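PDB 6A4V: 49 protein from Murid herpesvirus 4, which probably facilitates virus replication by interacting with the host enzyme poly(ADP-ribose) polymerase 1. Local coordinates for residues 40-45 with 77-82; 256-261 with 277-282; 284-289 with 299-304. All coordinates share one frame; numbering follows the deposited sequence.

Contact 1: residues 40-45 with 77-82; sequences YYPSLE and QTLRHN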
ATOM      1  N   TYR B  40      -9.022   9.039   1.523  1.00 28.23           N
ATOM      2  CA  TYR B  40      -9.350   7.986   2.426  1.00 37.16           C
ATOM      3  C   TYR B  40     -10.417   7.176   1.680  1.00 33.50           C
ATOM      4  O   TYR B  40     -10.364   5.980   1.647  1.00 35.45           O
ATOM      5  CB  TYR B  40      -9.771   8.579   3.781  1.00 35.76           C
ATOM      6  CG  TYR B  40      -9.809   7.619   4.948  1.00 32.50           C
ATOM      7  CD1 TYR B  40      -8.682   6.914   5.318  1.00 30.28           C
ATOM      8  CD2 TYR B  40     -10.911   7.567   5.797  1.00 31.73           C
ATOM      9  CE1 TYR B  40      -8.711   6.030   6.388  1.00 28.43           C
ATOM     10  CE2 TYR B  40     -10.938   6.745   6.909  1.00 34.12           C
ATOM     11  CZ  TYR B  40      -9.832   5.957   7.190  1.00 34.22           C
ATOM     12  OH  TYR B  40      -9.871   5.075   8.211  1.00 31.06           O
ATOM     13  N   TYR B  41     -11.383   7.891   1.094  1.00 36.75           N
ATOM     14  CA  TYR B  41     -12.211   7.368   0.064  1.00 35.08           C
ATOM     15  C   TYR B  41     -12.652   8.524  -0.811  1.00 38.23           C
ATOM     16  O   TYR B  41     -12.898   9.612  -0.305  1.00 35.43           O
ATOM     17  CB  TYR B  41     -13.439   6.634   0.639  1.00 30.99           C
ATOM     18  CG  TYR B  41     -14.319   7.422   1.579  1.00 37.38           C
ATOM     19  CD1 TYR B  41     -15.425   8.125   1.097  1.00 38.27           C
ATOM     20  CD2 TYR B  41     -14.089   7.429   2.952  1.00 38.86           C
ATOM     21  CE1 TYR B  41     -16.233   8.869   1.936  1.00 40.00           C
ATOM     22  CE2 TYR B  41     -14.874   8.181   3.811  1.00 39.77           C
ATOM     23  CZ  TYR B  41     -15.956   8.884   3.290  1.00 43.04           C
ATOM     24  OH  TYR B  41     -16.775   9.596   4.080  1.00 39.48           O
ATOM     25  N   PRO B  42     -12.896   8.249  -2.107  1.00 40.27           N
ATOM     26  CA  PRO B  42     -13.500   9.210  -3.028  1.00 33.00           C
ATOM     27  C   PRO B  42     -15.022   9.196  -2.971  1.00 37.21           C
ATOM     28  O   PRO B  42     -15.643   8.212  -2.449  1.00 33.62           O
ATOM     29  CB  PRO B  42     -12.972   8.619  -4.351  1.00 31.55           C
ATOM     30  CG  PRO B  42     -13.082   7.143  -4.150  1.00 36.07           C
ATOM     31  CD  PRO B  42     -12.711   6.910  -2.710  1.00 32.77           C
ATOM     32  N   SER B  43     -15.647  10.229  -3.533  1.00 38.78           N
ATOM     33  CA  SER B  43     -17.114  10.277  -3.684  1.00 42.14           C
ATOM     34  C   SER B  43     -17.539   9.435  -4.894  1.00 41.30           C
ATOM     35  O   SER B  43     -16.863   9.506  -5.948  1.00 38.93           O
ATOM     36  CB  SER B  43     -17.553  11.714  -3.919  1.00 43.74           C
ATOM     37  OG  SER B  43     -16.727  12.281  -4.948  1.00 46.29           O
ATOM     38  N   LEU B  44     -18.676   8.740  -4.818  1.00 46.42           N
ATOM     39  CA  LEU B  44     -19.297   8.138  -6.058  1.00 50.77           C
ATOM     40  C   LEU B  44     -19.399   9.212  -7.147  1.00 58.38           C
ATOM     41  O   LEU B  44     -19.184   8.941  -8.335  1.00 47.62           O
ATOM     42  CB  LEU B  44     -20.681   7.543  -5.788  1.00 55.94           C
ATOM     43  CG  LEU B  44     -20.697   6.221  -5.020  1.00 81.12           C
ATOM     44  CD1 LEU B  44     -22.072   5.943  -4.426  1.00 90.81           C
ATOM     45  CD2 LEU B  44     -20.259   5.058  -5.892  1.00 85.15           C
ATOM     46  N   GLU B  45     -19.720  10.431  -6.721  1.00 61.94           N
ATOM     47  CA  GLU B  45     -20.004  11.522  -7.619  1.00 68.31           C
ATOM     48  C   GLU B  45     -18.803  11.732  -8.546  1.00 64.08           C
ATOM     49  O   GLU B  45     -18.953  11.720  -9.768  1.00 60.33           O
ATOM     50  CB  GLU B  45     -20.391  12.768  -6.815  1.00 83.06           C
ATOM     51  CG  GLU B  45     -21.671  12.601  -5.982  1.00 97.37           C
ATOM     52  CD  GLU B  45     -23.012  12.428  -6.706  1.00 94.82           C
ATOM     53  OE1 GLU B  45     -23.107  11.597  -7.643  1.00 89.42           O
ATOM     54  OE2 GLU B  45     -23.986  13.115  -6.312  1.00 92.01           O
ATOM     55  N   GLN B  77      -8.948  -1.624  -3.847  1.00 30.75           N
ATOM     56  CA  GLN B  77      -7.732  -2.039  -3.300  1.00 28.82           C
ATOM     57  C   GLN B  77      -7.234  -0.992  -2.309  1.00 29.00           C
ATOM     58  O   GLN B  77      -6.842  -1.323  -1.152  1.00 22.27           O
ATOM     59  CB  GLN B  77      -6.672  -2.232  -4.387  1.00 31.93           C
ATOM     60  CG  GLN B  77      -5.326  -2.683  -3.816  1.00 26.63           C
ATOM     61  CD  GLN B  77      -4.294  -3.039  -4.862  1.00 29.39           C
ATOM     62  OE1 GLN B  77      -4.065  -2.314  -5.837  1.00 34.21           O
ATOM     63  NE2 GLN B  77      -3.498  -4.055  -4.543  1.00 29.14           N
ATOM     64  N   THR B  78      -7.179   0.251  -2.755  1.00 26.56           N
ATOM     65  CA  THR B  78      -6.771   1.297  -1.801  1.00 30.96           C
ATOM     66  C   THR B  78      -7.735   1.282  -0.610  1.00 30.34           C
ATOM     67  O   THR B  78      -7.291   1.347   0.518  1.00 46.24           O
ATOM     68  CB  THR B  78      -6.795   2.679  -2.461  1.00 36.12           C
ATOM     69  OG1 THR B  78      -5.913   2.509  -3.538  1.00 37.70           O
ATOM     70  CG2 THR B  78      -6.342   3.843  -1.633  1.00 29.08           C
ATOM     71  N   LEU B  79      -9.040   1.174  -0.844  1.00 36.65           N
ATOM     72  CA  LEU B  79     -10.004   1.284   0.271  1.00 35.41           C
ATOM     73  C   LEU B  79      -9.883   0.122   1.275  1.00 34.30           C
ATOM     74  O   LEU B  79     -10.125   0.299   2.470  1.00 34.41           O
ATOM     75  CB  LEU B  79     -11.426   1.353  -0.275  1.00 38.05           C
ATOM     76  CG  LEU B  79     -11.805   2.606  -1.067  1.00 41.70           C
ATOM     77  CD1 LEU B  79     -13.272   2.534  -1.491  1.00 46.39           C
ATOM     78  CD2 LEU B  79     -11.566   3.858  -0.258  1.00 44.86           C
ATOM     79  N   ARG B  80      -9.470  -1.055   0.817  1.00 29.46           N
ATOM     80  CA  ARG B  80      -9.185  -2.166   1.741  1.00 33.99           C
ATOM     81  C   ARG B  80      -7.901  -1.930   2.563  1.00 38.68           C
ATOM     82  O   ARG B  80      -7.852  -2.285   3.753  1.00 34.86           O
ATOM     83  CB  ARG B  80      -8.990  -3.474   0.976  1.00 36.57           C
ATOM     84  CG  ARG B  80      -8.618  -4.641   1.885  1.00 38.49           C
ATOM     85  CD  ARG B  80      -9.808  -5.430   2.382  1.00 44.85           C
ATOM     86  NE  ARG B  80     -10.570  -5.106   3.589  1.00 38.06           N
ATOM     87  CZ  ARG B  80     -11.798  -5.565   3.785  1.00 47.71           C
ATOM     88  NH1 ARG B  80     -12.545  -5.924   2.746  1.00 55.18           N
ATOM     89  NH2 ARG B  80     -12.294  -5.655   5.004  1.00 54.80           N
ATOM     90  N   HIS B  81      -6.855  -1.431   1.902  1.00 36.72           N
ATOM     91  CA  HIS B  81      -5.624  -0.992   2.622  1.00 45.12           C
ATOM     92  C   HIS B  81      -6.052  -0.049   3.747  1.00 31.90           C
ATOM     93  O   HIS B  81      -5.698  -0.247   4.903  1.00 32.90           O
ATOM     94  CB  HIS B  81      -4.542  -0.348   1.719  1.00 41.11           C
ATOM     95  CG  HIS B  81      -3.911  -1.204   0.655  1.00 51.22           C
ATOM     96  ND1 HIS B  81      -3.114  -0.658  -0.365  1.00 55.03           N
ATOM     97  CD2 HIS B  81      -3.965  -2.542   0.387  1.00 67.89           C
ATOM     98  CE1 HIS B  81      -2.668  -1.624  -1.165  1.00 54.26           C
ATOM     99  NE2 HIS B  81      -3.174  -2.794  -0.725  1.00 60.58           N
ATOM    100  N   ASN B  82      -6.907   0.925   3.417  1.00 32.29           N
ATOM    101  CA  ASN B  82      -7.301   1.934   4.371  1.00 28.81           C
ATOM    102  C   ASN B  82      -8.132   1.318   5.512  1.00 29.93           C
ATOM    103  O   ASN B  82      -7.949   1.698   6.627  1.00 35.44           O
ATOM    104  CB  ASN B  82      -7.996   3.134   3.738  1.00 28.52           C
ATOM    105  CG  ASN B  82      -7.036   4.008   2.967  1.00 29.19           C
ATOM    106  OD1 ASN B  82      -5.841   3.940   3.225  1.00 31.44           O
ATOM    107  ND2 ASN B  82      -7.512   4.731   1.961  1.00 24.47           N
TER
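The carbonyl O of Y40 is held by the side-chain amide of N82, whose ND2 donates to it over 3.1 Å. The bond is bent: the N-H...O angle is 148°, and ND2 lies somewhat off the carbonyl plane. CD2 of L79, which lies one turn before N82 on helix 61-85, also presses close on this oxygen, 3.1 Å from Y40 O. With CG anti to the backbone N (chi1 -165°), the Y40 ring swings back to run alongside the N82 side chain, the two pointing in opposite senses. Ring and amide planes are 28° apart, and CE1 of Y40 comes within 4.0 Å of N82 CB. The phenol OH goes on to hydrogen-bond the carboxylate of E86, just past the end of helix 61-85. L79 CD2 also packs against the next two residues, reaching Y41 CB at 3.5 Å and the P42 ring at CD. Y41 turns its ring away, and its OH hydrogen-bonds the carbonyl O of F189. Y40 and Y41 both pair with M192 in a classic beta bulge, which joins this N-terminal lead-in to the short strand 192-193. Helix 238-262 packs against both tyrosines through F238, L239 and S242, and helix 44-57 starts just after S43, its N-cap.

Contact 2: residues 256-261 with 277-282; sequences ELEAIV and AKLSNL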
ATOM      1  N   GLU B 256     -21.463  -6.802 -16.297  1.00 38.65           N
ATOM      2  CA  GLU B 256     -21.746  -6.043 -17.419  1.00 36.43           C
ATOM      3  C   GLU B 256     -20.739  -6.373 -18.517  1.00 48.44           C
ATOM      4  O   GLU B 256     -21.151  -6.612 -19.629  1.00 42.72           O
ATOM      5  CB  GLU B 256     -21.701  -4.545 -17.121  1.00 37.67           C
ATOM      6  CG  GLU B 256     -21.741  -3.723 -18.380  1.00 43.43           C
ATOM      7  CD  GLU B 256     -21.744  -2.212 -18.282  1.00 41.30           C
ATOM      8  OE1 GLU B 256     -22.403  -1.628 -19.133  1.00 53.71           O
ATOM      9  OE2 GLU B 256     -21.040  -1.618 -17.430  1.00 47.75           O
ATOM     10  N   LEU B 257     -19.428  -6.307 -18.213  1.00 47.08           N
ATOM     11  CA  LEU B 257     -18.421  -6.578 -19.214  1.00 44.60           C
ATOM     12  C   LEU B 257     -18.646  -7.963 -19.828  1.00 46.99           C
ATOM     13  O   LEU B 257     -18.415  -8.118 -21.004  1.00 47.23           O
ATOM     14  CB  LEU B 257     -17.025  -6.518 -18.592  1.00 46.93           C
ATOM     15  CG  LEU B 257     -15.885  -7.028 -19.496  1.00 36.19           C
ATOM     16  CD1 LEU B 257     -15.402  -5.933 -20.412  1.00 29.15           C
ATOM     17  CD2 LEU B 257     -14.723  -7.527 -18.694  1.00 33.90           C
ATOM     18  N   GLU B 258     -18.954  -8.981 -19.006  1.00 43.07           N
ATOM     19  CA  GLU B 258     -19.139 -10.336 -19.533  1.00 45.68           C
ATOM     20  C   GLU B 258     -20.305 -10.346 -20.549  1.00 55.12           C
ATOM     21  O   GLU B 258     -20.282 -11.047 -21.560  1.00 40.05           O
ATOM     22  CB  GLU B 258     -19.478 -11.371 -18.456  1.00 46.54           C
ATOM     23  CG  GLU B 258     -18.450 -11.612 -17.388  1.00 47.66           C
ATOM     24  CD  GLU B 258     -18.901 -12.667 -16.391  1.00 57.56           C
ATOM     25  OE1 GLU B 258     -20.115 -12.672 -16.038  1.00 53.57           O
ATOM     26  OE2 GLU B 258     -18.044 -13.493 -15.979  1.00 64.26           O
ATOM     27  N   ALA B 259     -21.362  -9.580 -20.272  1.00 51.68           N
ATOM     28  CA  ALA B 259     -22.512  -9.613 -21.152  1.00 49.79           C
ATOM     29  C   ALA B 259     -22.131  -8.975 -22.482  1.00 57.29           C
ATOM     30  O   ALA B 259     -22.146  -9.662 -23.532  1.00 48.82           O
ATOM     31  CB  ALA B 259     -23.695  -8.936 -20.524  1.00 51.41           C
ATOM     32  N   ILE B 260     -21.777  -7.692 -22.383  1.00 40.79           N
ATOM     33  CA  ILE B 260     -21.249  -6.884 -23.440  1.00 41.09           C
ATOM     34  C   ILE B 260     -20.351  -7.696 -24.369  1.00 44.69           C
ATOM     35  O   ILE B 260     -20.408  -7.525 -25.573  1.00 49.09           O
ATOM     36  CB  ILE B 260     -20.495  -5.686 -22.817  1.00 49.78           C
ATOM     37  CG1 ILE B 260     -21.484  -4.603 -22.396  1.00 58.59           C
ATOM     38  CG2 ILE B 260     -19.430  -5.129 -23.738  1.00 47.81           C
ATOM     39  CD1 ILE B 260     -20.818  -3.356 -21.860  1.00 61.32           C
ATOM     40  N   VAL B 261     -19.417  -8.456 -23.798  1.00 53.81           N
ATOM     41  CA  VAL B 261     -18.385  -9.082 -24.613  1.00 57.56           C
ATOM     42  C   VAL B 261     -19.073 -10.132 -25.481  1.00 66.51           C
ATOM     43  O   VAL B 261     -18.774 -10.231 -26.672  1.00 65.42           O
ATOM     44  CB  VAL B 261     -17.219  -9.642 -23.766  1.00 48.73           C
ATOM     45  CG1 VAL B 261     -16.427 -10.756 -24.461  1.00 43.77           C
ATOM     46  CG2 VAL B 261     -16.278  -8.514 -23.384  1.00 50.39           C
ATOM     47  N   ALA B 277     -10.966 -16.855 -21.980  1.00 61.86           N
ATOM     48  CA  ALA B 277     -10.090 -17.424 -20.950  1.00 57.23           C
ATOM     49  C   ALA B 277      -9.778 -16.439 -19.815  1.00 58.79           C
ATOM     50  O   ALA B 277      -9.808 -16.799 -18.623  1.00 57.26           O
ATOM     51  CB  ALA B 277      -8.804 -17.868 -21.606  1.00 59.47           C
ATOM     52  N   LYS B 278      -9.330 -15.244 -20.207  1.00 48.52           N
ATOM     53  CA  LYS B 278      -9.138 -14.171 -19.311  1.00 51.03           C
ATOM     54  C   LYS B 278     -10.484 -13.831 -18.666  1.00 51.98           C
ATOM     55  O   LYS B 278     -10.548 -13.637 -17.440  1.00 46.05           O
ATOM     56  CB  LYS B 278      -8.469 -12.987 -20.019  1.00 54.97           C
ATOM     57  CG  LYS B 278      -6.989 -13.200 -20.305  1.00 61.94           C
ATOM     58  CD  LYS B 278      -6.232 -11.994 -20.870  1.00 63.73           C
ATOM     59  CE  LYS B 278      -4.780 -12.310 -21.187  1.00 72.15           C
ATOM     60  NZ  LYS B 278      -3.975 -12.522 -19.959  1.00 68.44           N
ATOM     61  N   LEU B 279     -11.577 -13.915 -19.444  1.00 53.22           N
ATOM     62  CA  LEU B 279     -12.824 -13.570 -18.893  1.00 44.95           C
ATOM     63  C   LEU B 279     -13.203 -14.577 -17.818  1.00 43.21           C
ATOM     64  O   LEU B 279     -13.677 -14.188 -16.802  1.00 30.30           O
ATOM     65  CB  LEU B 279     -13.906 -13.432 -19.965  1.00 56.61           C
ATOM     66  CG  LEU B 279     -14.159 -11.999 -20.412  1.00 61.87           C
ATOM     67  CD1 LEU B 279     -15.114 -11.993 -21.592  1.00 72.42           C
ATOM     68  CD2 LEU B 279     -14.722 -11.186 -19.255  1.00 65.79           C
ATOM     69  N   SER B 280     -12.890 -15.847 -18.040  1.00 42.38           N
ATOM     70  CA  SER B 280     -13.288 -16.874 -17.117  1.00 44.97           C
ATOM     71  C   SER B 280     -12.464 -16.723 -15.834  1.00 40.60           C
ATOM     72  O   SER B 280     -12.978 -16.812 -14.705  1.00 47.31           O
ATOM     73  CB  SER B 280     -13.130 -18.250 -17.720  1.00 45.11           C
ATOM     74  OG  SER B 280     -13.551 -19.228 -16.779  1.00 65.68           O
ATOM     75  N   ASN B 281     -11.196 -16.416 -16.049  1.00 38.83           N
ATOM     76  CA  ASN B 281     -10.237 -16.137 -14.995  1.00 40.62           C
ATOM     77  C   ASN B 281     -10.726 -14.945 -14.151  1.00 32.02           C
ATOM     78  O   ASN B 281     -10.785 -15.030 -12.915  1.00 33.82           O
ATOM     79  CB  ASN B 281      -8.893 -15.866 -15.655  1.00 41.37           C
ATOM     80  CG  ASN B 281      -7.712 -15.991 -14.726  1.00 42.83           C
ATOM     81  OD1 ASN B 281      -7.663 -16.895 -13.884  1.00 40.31           O
ATOM     82  ND2 ASN B 281      -6.778 -15.056 -14.870  1.00 39.95           N
ATOM     83  N   LEU B 282     -11.068 -13.855 -14.845  1.00 33.25           N
ATOM     84  CA  LEU B 282     -11.551 -12.628 -14.230  1.00 37.53           C
ATOM     85  C   LEU B 282     -12.728 -12.950 -13.332  1.00 37.39           C
ATOM     86  O   LEU B 282     -12.879 -12.411 -12.240  1.00 43.70           O
ATOM     87  CB  LEU B 282     -11.979 -11.583 -15.278  1.00 38.56           C
ATOM     88  CG  LEU B 282     -12.477 -10.283 -14.617  1.00 40.23           C
ATOM     89  CD1 LEU B 282     -11.514  -9.903 -13.486  1.00 36.88           C
ATOM     90  CD2 LEU B 282     -12.585  -9.127 -15.605  1.00 42.26           C
TER
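L279, next after K278, whose NZ forms a salt bridge with E206 of the second subunit, is the first residue of 277-282 to meet helix 256-261, and its two methyls are split between different partners. CD1 goes to V261, the two side chains meeting tip to tip, with V261 CG1 only 3.4 Å from L279 CD1, tighter than usual van der Waals contact. V261 sends CG1 there by setting it anti to its own backbone N (chi1 157°), while CG2 stays further from the same methyl. L279 CD2 works one turn back along the facing helix: it touches L257 CD2 at 3.7 Å, the side chains passing at a slant, and comes within 4.2 Å of E258 CG. Here the glutamate contributes the aliphatic part of its chain, which extends beyond CG, so a leucine methyl packs on methylene rather than on the carboxylate.

The two segments belong to consecutive helices, 238-262 and 274-289, that run antiparallel as a helical hairpin; the axes of 256-261 and 277-282 come within 11.2 Å, at 158° between their directions. No hydrogen bond crosses between the segments; the join is made by apolar side chains, and the nearest CA atoms are those of E258 and L279.

Further on, N281 packs against R99 of the second subunit, and L282 returns to the interface. Its CD2 is 4.1 Å from L257 CD2, the side chains crossing at about a right angle, so L257 meets both leucines of 277-282, L279 and L282. L257 also packs on V62, C65 and L66 of helix 61-85, while L282 reaches C304 and L305 of helix 295-312.

Contact 3: residues 284-289 with 299-304; sequences HLLHRL and DEILIC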
ATOM      1  N   HIS B 284     -13.590 -15.916 -11.878  1.00 36.75           N
ATOM      2  CA  HIS B 284     -13.091 -16.694 -10.694  1.00 42.09           C
ATOM      3  C   HIS B 284     -12.475 -15.780  -9.636  1.00 36.95           C
ATOM      4  O   HIS B 284     -12.666 -15.970  -8.428  1.00 44.32           O
ATOM      5  CB  HIS B 284     -12.005 -17.709 -11.142  1.00 46.09           C
ATOM      6  CG  HIS B 284     -12.508 -18.873 -11.922  1.00 53.17           C
ATOM      7  ND1 HIS B 284     -11.875 -19.309 -13.088  1.00 73.49           N
ATOM      8  CD2 HIS B 284     -13.546 -19.715 -11.706  1.00 54.46           C
ATOM      9  CE1 HIS B 284     -12.498 -20.369 -13.563  1.00 62.58           C
ATOM     10  NE2 HIS B 284     -13.537 -20.637 -12.734  1.00 70.50           N
ATOM     11  N   LEU B 285     -11.711 -14.783 -10.102  1.00 33.85           N
ATOM     12  CA  LEU B 285     -11.114 -13.852  -9.208  1.00 32.55           C
ATOM     13  C   LEU B 285     -12.170 -13.051  -8.434  1.00 34.86           C
ATOM     14  O   LEU B 285     -12.020 -12.894  -7.150  1.00 31.72           O
ATOM     15  CB  LEU B 285     -10.162 -12.955 -10.018  1.00 29.73           C
ATOM     16  CG  LEU B 285      -8.794 -13.612 -10.269  1.00 27.96           C
ATOM     17  CD1 LEU B 285      -8.009 -12.868 -11.306  1.00 32.96           C
ATOM     18  CD2 LEU B 285      -8.021 -13.758  -8.992  1.00 29.61           C
ATOM     19  N   LEU B 286     -13.174 -12.520  -9.175  1.00 36.64           N
ATOM     20  CA  LEU B 286     -14.200 -11.662  -8.592  1.00 40.29           C
ATOM     21  C   LEU B 286     -14.981 -12.433  -7.550  1.00 33.11           C
ATOM     22  O   LEU B 286     -15.260 -11.935  -6.464  1.00 38.58           O
ATOM     23  CB  LEU B 286     -15.091 -11.043  -9.680  1.00 44.05           C
ATOM     24  CG  LEU B 286     -14.801  -9.559  -9.922  1.00 43.00           C
ATOM     25  CD1 LEU B 286     -14.970  -8.776  -8.631  1.00 43.68           C
ATOM     26  CD2 LEU B 286     -13.397  -9.349 -10.488  1.00 41.84           C
ATOM     27  N   HIS B 287     -15.221 -13.694  -7.849  1.00 40.45           N
ATOM     28  CA  HIS B 287     -15.898 -14.555  -6.956  1.00 39.79           C
ATOM     29  C   HIS B 287     -15.046 -14.795  -5.702  1.00 36.15           C
ATOM     30  O   HIS B 287     -15.603 -14.963  -4.582  1.00 43.31           O
ATOM     31  CB  HIS B 287     -16.232 -15.879  -7.666  1.00 47.94           C
ATOM     32  CG  HIS B 287     -17.212 -16.694  -6.892  1.00 57.97           C
ATOM     33  ND1 HIS B 287     -16.819 -17.543  -5.856  1.00 65.61           N
ATOM     34  CD2 HIS B 287     -18.559 -16.738  -6.928  1.00 62.58           C
ATOM     35  CE1 HIS B 287     -17.887 -18.107  -5.321  1.00 60.23           C
ATOM     36  NE2 HIS B 287     -18.962 -17.615  -5.954  1.00 69.96           N
ATOM     37  N   ARG B 288     -13.711 -14.907  -5.858  1.00 37.31           N
ATOM     38  CA  ARG B 288     -12.878 -15.133  -4.661  1.00 34.20           C
ATOM     39  C   ARG B 288     -12.817 -13.844  -3.836  1.00 39.09           C
ATOM     40  O   ARG B 288     -12.767 -13.927  -2.598  1.00 36.28           O
ATOM     41  CB  ARG B 288     -11.434 -15.548  -4.976  1.00 45.34           C
ATOM     42  CG  ARG B 288     -10.629 -15.993  -3.755  1.00 47.35           C
ATOM     43  CD  ARG B 288     -11.186 -17.303  -3.209  1.00 62.10           C
ATOM     44  NE  ARG B 288     -10.395 -17.856  -2.118  1.00 71.19           N
ATOM     45  CZ  ARG B 288     -10.648 -17.693  -0.823  1.00 79.88           C
ATOM     46  NH1 ARG B 288     -11.872 -17.416  -0.394  1.00 64.54           N
ATOM     47  NH2 ARG B 288      -9.646 -17.780   0.038  1.00 86.83           N
ATOM     48  N   LEU B 289     -12.736 -12.688  -4.526  1.00 29.14           N
ATOM     49  CA  LEU B 289     -12.674 -11.432  -3.898  1.00 35.02           C
ATOM     50  C   LEU B 289     -13.806 -11.194  -2.879  1.00 37.62           C
ATOM     51  O   LEU B 289     -13.646 -10.405  -1.940  1.00 38.64           O
ATOM     52  CB  LEU B 289     -12.669 -10.369  -4.985  1.00 36.58           C
ATOM     53  CG  LEU B 289     -12.431  -8.948  -4.511  1.00 37.95           C
ATOM     54  CD1 LEU B 289     -11.035  -8.805  -3.862  1.00 32.51           C
ATOM     55  CD2 LEU B 289     -12.601  -8.036  -5.725  1.00 30.52           C
ATOM     56  N   ASP B 299      -4.325  -7.307  -7.013  1.00 29.17           N
ATOM     57  CA  ASP B 299      -3.154  -7.284  -7.864  1.00 34.14           C
ATOM     58  C   ASP B 299      -3.331  -8.229  -9.049  1.00 27.87           C
ATOM     59  O   ASP B 299      -2.969  -7.928 -10.170  1.00 26.81           O
ATOM     60  CB  ASP B 299      -1.868  -7.627  -7.098  1.00 43.02           C
ATOM     61  CG  ASP B 299      -1.290  -6.508  -6.220  1.00 49.27           C
ATOM     62  OD1 ASP B 299      -1.320  -5.354  -6.685  1.00 38.15           O
ATOM     63  OD2 ASP B 299      -0.737  -6.824  -5.086  1.00 49.83           O
ATOM     64  N   GLU B 300      -3.769  -9.460  -8.782  1.00 31.81           N
ATOM     65  CA  GLU B 300      -4.054 -10.404  -9.910  1.00 29.67           C
ATOM     66  C   GLU B 300      -5.113  -9.870 -10.879  1.00 28.52           C
ATOM     67  O   GLU B 300      -4.964  -9.935 -12.090  1.00 33.68           O
ATOM     68  CB  GLU B 300      -4.450 -11.770  -9.375  1.00 28.29           C
ATOM     69  CG  GLU B 300      -3.942 -12.839 -10.297  1.00 27.73           C
ATOM     70  CD  GLU B 300      -4.375 -14.202  -9.862  1.00 31.41           C
ATOM     71  OE1 GLU B 300      -4.258 -14.500  -8.576  1.00 28.94           O
ATOM     72  OE2 GLU B 300      -4.862 -14.900 -10.789  1.00 37.44           O
ATOM     73  N   ILE B 301      -6.179  -9.284 -10.352  1.00 29.35           N
ATOM     74  CA  ILE B 301      -7.197  -8.732 -11.234  1.00 27.49           C
ATOM     75  C   ILE B 301      -6.617  -7.657 -12.155  1.00 30.73           C
ATOM     76  O   ILE B 301      -6.949  -7.627 -13.301  1.00 38.60           O
ATOM     77  CB  ILE B 301      -8.372  -8.198 -10.414  1.00 25.61           C
ATOM     78  CG1 ILE B 301      -9.177  -9.315  -9.775  1.00 27.46           C
ATOM     79  CG2 ILE B 301      -9.250  -7.317 -11.240  1.00 27.40           C
ATOM     80  CD1 ILE B 301     -10.051  -8.797  -8.648  1.00 25.52           C
ATOM     81  N   LEU B 302      -5.824  -6.734 -11.623  1.00 36.84           N
ATOM     82  CA  LEU B 302      -5.210  -5.669 -12.416  1.00 36.64           C
ATOM     83  C   LEU B 302      -4.454  -6.254 -13.593  1.00 37.50           C
ATOM     84  O   LEU B 302      -4.575  -5.773 -14.690  1.00 41.86           O
ATOM     85  CB  LEU B 302      -4.246  -4.861 -11.526  1.00 37.61           C
ATOM     86  CG  LEU B 302      -4.928  -3.741 -10.769  1.00 42.19           C
ATOM     87  CD1 LEU B 302      -4.232  -3.388  -9.472  1.00 49.80           C
ATOM     88  CD2 LEU B 302      -5.109  -2.537 -11.692  1.00 52.41           C
ATOM     89  N   ILE B 303      -3.623  -7.267 -13.337  1.00 36.83           N
ATOM     90  CA  ILE B 303      -2.798  -7.743 -14.387  1.00 41.60           C
ATOM     91  C   ILE B 303      -3.735  -8.324 -15.447  1.00 35.67           C
ATOM     92  O   ILE B 303      -3.596  -8.051 -16.656  1.00 47.07           O
ATOM     93  CB  ILE B 303      -1.667  -8.701 -13.915  1.00 44.12           C
ATOM     94  CG1 ILE B 303      -0.512  -8.644 -14.903  1.00 40.88           C
ATOM     95  CG2 ILE B 303      -2.101 -10.162 -13.736  1.00 43.60           C
ATOM     96  CD1 ILE B 303       0.038  -7.242 -15.081  1.00 50.56           C
ATOM     97  N   CYS B 304      -4.794  -8.960 -14.976  1.00 43.32           N
ATOM     98  CA  CYS B 304      -5.767  -9.607 -15.823  1.00 36.17           C
ATOM     99  C   CYS B 304      -6.617  -8.605 -16.633  1.00 34.49           C
ATOM    100  O   CYS B 304      -6.946  -8.786 -17.835  1.00 30.67           O
ATOM    101  CB  CYS B 304      -6.601 -10.546 -14.966  1.00 45.03           C
ATOM    102  SG  CYS B 304      -7.998 -11.241 -15.872  1.00 50.26           S
TER
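L285 points its CB toward 299-304, where it already touches I301 CG1 at 3.8 Å. The two side chains slide past each other in opposite directions. CG comes near E300 OE2, and beyond it the chain forks: CD1 lies 4.0 Å from I301 CG1 and also near E300 OE2, while CD2 lies 3.8 Å from E300 CD. The glutamate chain, extended beyond CG, crosses L285 at about a right angle and brings its carboxylate beside the leucine methyls. That carboxylate finds its charged partner in the dimer, where OE2 forms a salt bridge with R99 of the second subunit, an arginine that packs on L285 as well.

The parent helices are successive arms of an antiparallel hairpin; the axes of 284-289 and 299-304 come within 10.3 Å, at 157° between their directions. With CG1 anti to the carbonyl carbon (chi1 -70°) and the chain extended beyond it, I301 CD1 reaches two more leucines: it sits 3.9 Å from L286 CD2 and 4.0 Å from L289 CD2, crossing each nearly perpendicularly. F250 of helix 238-262 packs against L286, L289 and I301, and C73 of helix 61-85 touches I301.

Overall arrangement
Contacts 1, 2 and 3 follow in series along the chain. Contacts 2 and 3 are neighbours, their centres about 12 Å apart, and both use helix 274-289, which pairs with helix 238-262 in one and 295-312 in the other. They meet through C304 and I301 against 278-282. Contact 1 lies closer to the middle of the chain, about 18 Å from contact 3 and about 25 Å from contact 2 between centres; Q77 touches D299 and L302 of contact 3. Helix 61-85 carries half of contact 1 and packs on residues of the other two, tying the N-terminal lead-in to the C-terminal helices. Contacts 2 and 3 touch the second subunit; in contact 1 the H81 ring does.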